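Local coordinates for protein acetyltransferase Atu2258 (Agrobacterium tumefaciens str. C58, PDB 2G3A) that transfers an acetyl group from acetyl coenzyme A to an acceptor substrate, preferring glucosamine 6-phosphate or dopamine, at residues D120-Y125 with F130-S135. Numbering follows the deposited sequence. Where two conformers were deposited one is given.
Sequences DALRTY and FTKIGS
Y125 and F130 meet where helix 119-128 of this GNAT fold turns back into the sheet, entering it as strand 131-136, the outermost on that side within the chain. The link is one backbone bond: F130 N donates to Y125 O at 3.0 Å, with an N-H...O angle of 148° and the donor tilted away from the carbonyl plane.

From there the F130 side chain runs outward beside Y125. Its CB already touches the same carbonyl, 3.5 Å from Y125 O. CG lies anti to its own carbonyl carbon (chi1 -72°), which turns CD2 toward Y125, and is itself 4.0 Å from Y125 O. CD2 sits 3.5 Å from Y125 O, which meets the ring at its edge and in its plane. The same CD2 is 4.1 Å from Y125 CB. The F130 side chain also packs on I114 of strand 111-116. Y125 CB is the part of that side chain that touches F130; beyond it the Y125 side chain continues to I114 and T116 and to L97 of helix 92-106, with A121 O above one ring face, displaced toward the rim. R123, T124 and Y125 probably contribute to the CoA site, by similarity to relatives.

Farther along the strand the touch is lighter. L122 reaches across with CD1, which lies 4.2 Å from K132 CD, the aliphatic part of an otherwise exposed lysine; L122 also packs on L148.

Within the helix, D120 OD2 pairs with R43 of the second subunit. One turn on, T124 OG1 donates to D120 O at 3.0 Å, meeting it from the opposite face to T124 N.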
loop_
_atom_site.group_PDB
_atom_site.type_symbol
_atom_site.label_atom_id
_atom_site.label_comp_id
_atom_site.label_asym_id
_atom_site.label_seq_id
_atom_site.Cartn_x
_atom_site.Cartn_y
_atom_site.Cartn_z
ATOM N N ASP A 120 15.252 -11.132 4.760
ATOM C CA ASP A 120 14.900 -12.182 5.719
ATOM C C ASP A 120 13.384 -12.419 5.770
ATOM O O ASP A 120 12.938 -13.564 5.918
ATOM C CB ASP A 120 15.465 -11.889 7.103
ATOM C CG ASP A 120 16.985 -11.894 7.114
ATOM O OD1 ASP A 120 17.601 -12.932 6.772
ATOM O OD2 ASP A 120 17.560 -10.850 7.430
ATOM N N ALA A 121 12.607 -11.340 5.662
ATOM C CA ALA A 121 11.153 -11.451 5.546
ATOM C C ALA A 121 10.778 -12.146 4.243
ATOM O O ALA A 121 9.883 -12.979 4.250
ATOM C CB ALA A 121 10.485 -10.097 5.634
ATOM N N LEU A 122 11.457 -11.798 3.140
ATOM C CA LEU A 122 11.229 -12.434 1.837
ATOM C C LEU A 122 11.416 -13.953 1.901
ATOM O O LEU A 122 10.580 -14.704 1.399
ATOM C CB LEU A 122 12.137 -11.827 0.746
ATOM C CG LEU A 122 12.083 -12.438 -0.672
ATOM C CD1 LEU A 122 10.675 -12.324 -1.249
ATOM C CD2 LEU A 122 13.035 -11.710 -1.589
ATOM N N ARG A 123 12.512 -14.397 2.524
ATOM C CA ARG A 123 12.780 -15.820 2.730
ATOM C C ARG A 123 11.674 -16.493 3.557
ATOM O O ARG A 123 11.220 -17.581 3.236
ATOM C CB ARG A 123 14.140 -15.989 3.413
ATOM C CG ARG A 123 14.704 -17.396 3.380
ATOM C CD ARG A 123 16.062 -17.477 4.078
ATOM N NE ARG A 123 16.013 -16.967 5.447
ATOM C CZ ARG A 123 16.572 -15.829 5.846
ATOM N NH1 ARG A 123 17.230 -15.070 4.982
ATOM N NH2 ARG A 123 16.468 -15.447 7.111
ATOM N N THR A 124 11.260 -15.836 4.636
ATOM C CA THR A 124 10.164 -16.339 5.465
ATOM C C THR A 124 8.892 -16.521 4.635
ATOM O O THR A 124 8.219 -17.564 4.720
ATOM C CB THR A 124 9.874 -15.369 6.638
ATOM O OG1 THR A 124 11.050 -15.266 7.451
ATOM C CG2 THR A 124 8.700 -15.860 7.498
ATOM N N TYR A 125 8.570 -15.516 3.823
ATOM C CA TYR A 125 7.328 -15.562 3.037
ATOM C C TYR A 125 7.396 -16.650 1.999
ATOM O O TYR A 125 6.419 -17.362 1.781
ATOM C CB TYR A 125 7.034 -14.219 2.349
ATOM C CG TYR A 125 6.897 -13.057 3.293
ATOM C CD1 TYR A 125 6.581 -13.259 4.638
ATOM C CD2 TYR A 125 7.083 -11.736 2.836
ATOM C CE1 TYR A 125 6.483 -12.195 5.511
ATOM C CE2 TYR A 125 6.952 -10.641 3.713
ATOM C CZ TYR A 125 6.662 -10.887 5.044
ATOM O OH TYR A 125 6.539 -9.839 5.935
ATOM N N PHE A 130 4.351 -18.241 -0.201
ATOM C CA PHE A 130 4.180 -17.131 -1.165
ATOM C C PHE A 130 5.135 -17.262 -2.331
ATOM O O PHE A 130 6.220 -17.821 -2.191
ATOM C CB PHE A 130 4.402 -15.765 -0.542
ATOM C CG PHE A 130 3.316 -15.325 0.397
ATOM C CD1 PHE A 130 2.321 -14.435 -0.029
ATOM C CD2 PHE A 130 3.319 -15.742 1.716
ATOM C CE1 PHE A 130 1.326 -14.000 0.850
ATOM C CE2 PHE A 130 2.340 -15.294 2.605
ATOM C CZ PHE A 130 1.338 -14.427 2.163
ATOM N N THR A 131 4.716 -16.730 -3.476
ATOM C CA THR A 131 5.503 -16.784 -4.708
ATOM C C THR A 131 5.576 -15.383 -5.299
ATOM O O THR A 131 4.569 -14.675 -5.351
ATOM C CB THR A 131 4.881 -17.739 -5.735
ATOM O OG1 THR A 131 3.536 -17.331 -6.005
ATOM C CG2 THR A 131 4.879 -19.166 -5.215
ATOM N N LYS A 132 6.771 -14.993 -5.725
ATOM C CA LYS A 132 7.040 -13.641 -6.171
ATOM C C LYS A 132 6.227 -13.315 -7.402
ATOM O O LYS A 132 6.082 -14.139 -8.302
ATOM C CB LYS A 132 8.532 -13.483 -6.475
ATOM C CG LYS A 132 9.417 -13.793 -5.277
ATOM C CD LYS A 132 10.801 -13.155 -5.374
ATOM C CE LYS A 132 11.848 -14.138 -5.869
ATOM N NZ LYS A 132 13.194 -13.796 -5.315
ATOM N N ILE A 133 5.697 -12.104 -7.442
ATOM C CA ILE A 133 4.935 -11.670 -8.605
ATOM C C ILE A 133 5.619 -10.515 -9.328
ATOM O O ILE A 133 5.314 -10.249 -10.472
ATOM C CB ILE A 133 3.440 -11.372 -8.279
ATOM C CG1 ILE A 133 3.297 -10.329 -7.175
ATOM C CG2 ILE A 133 2.711 -12.684 -7.927
ATOM C CD1 ILE A 133 1.853 -10.141 -6.646
ATOM N N GLY A 134 6.572 -9.864 -8.665
ATOM C CA GLY A 134 7.350 -8.793 -9.300
ATOM C C GLY A 134 8.230 -8.098 -8.279
ATOM O O GLY A 134 8.115 -8.357 -7.074
ATOM N N SER A 135 9.088 -7.196 -8.756
ATOM C CA SER A 135 10.005 -6.483 -7.870
ATOM C C SER A 135 10.469 -5.199 -8.530
ATOM O O SER A 135 10.302 -5.014 -9.735
ATOM C CB SER A 135 11.209 -7.371 -7.498
ATOM O OG SER A 135 11.962 -7.691 -8.662
#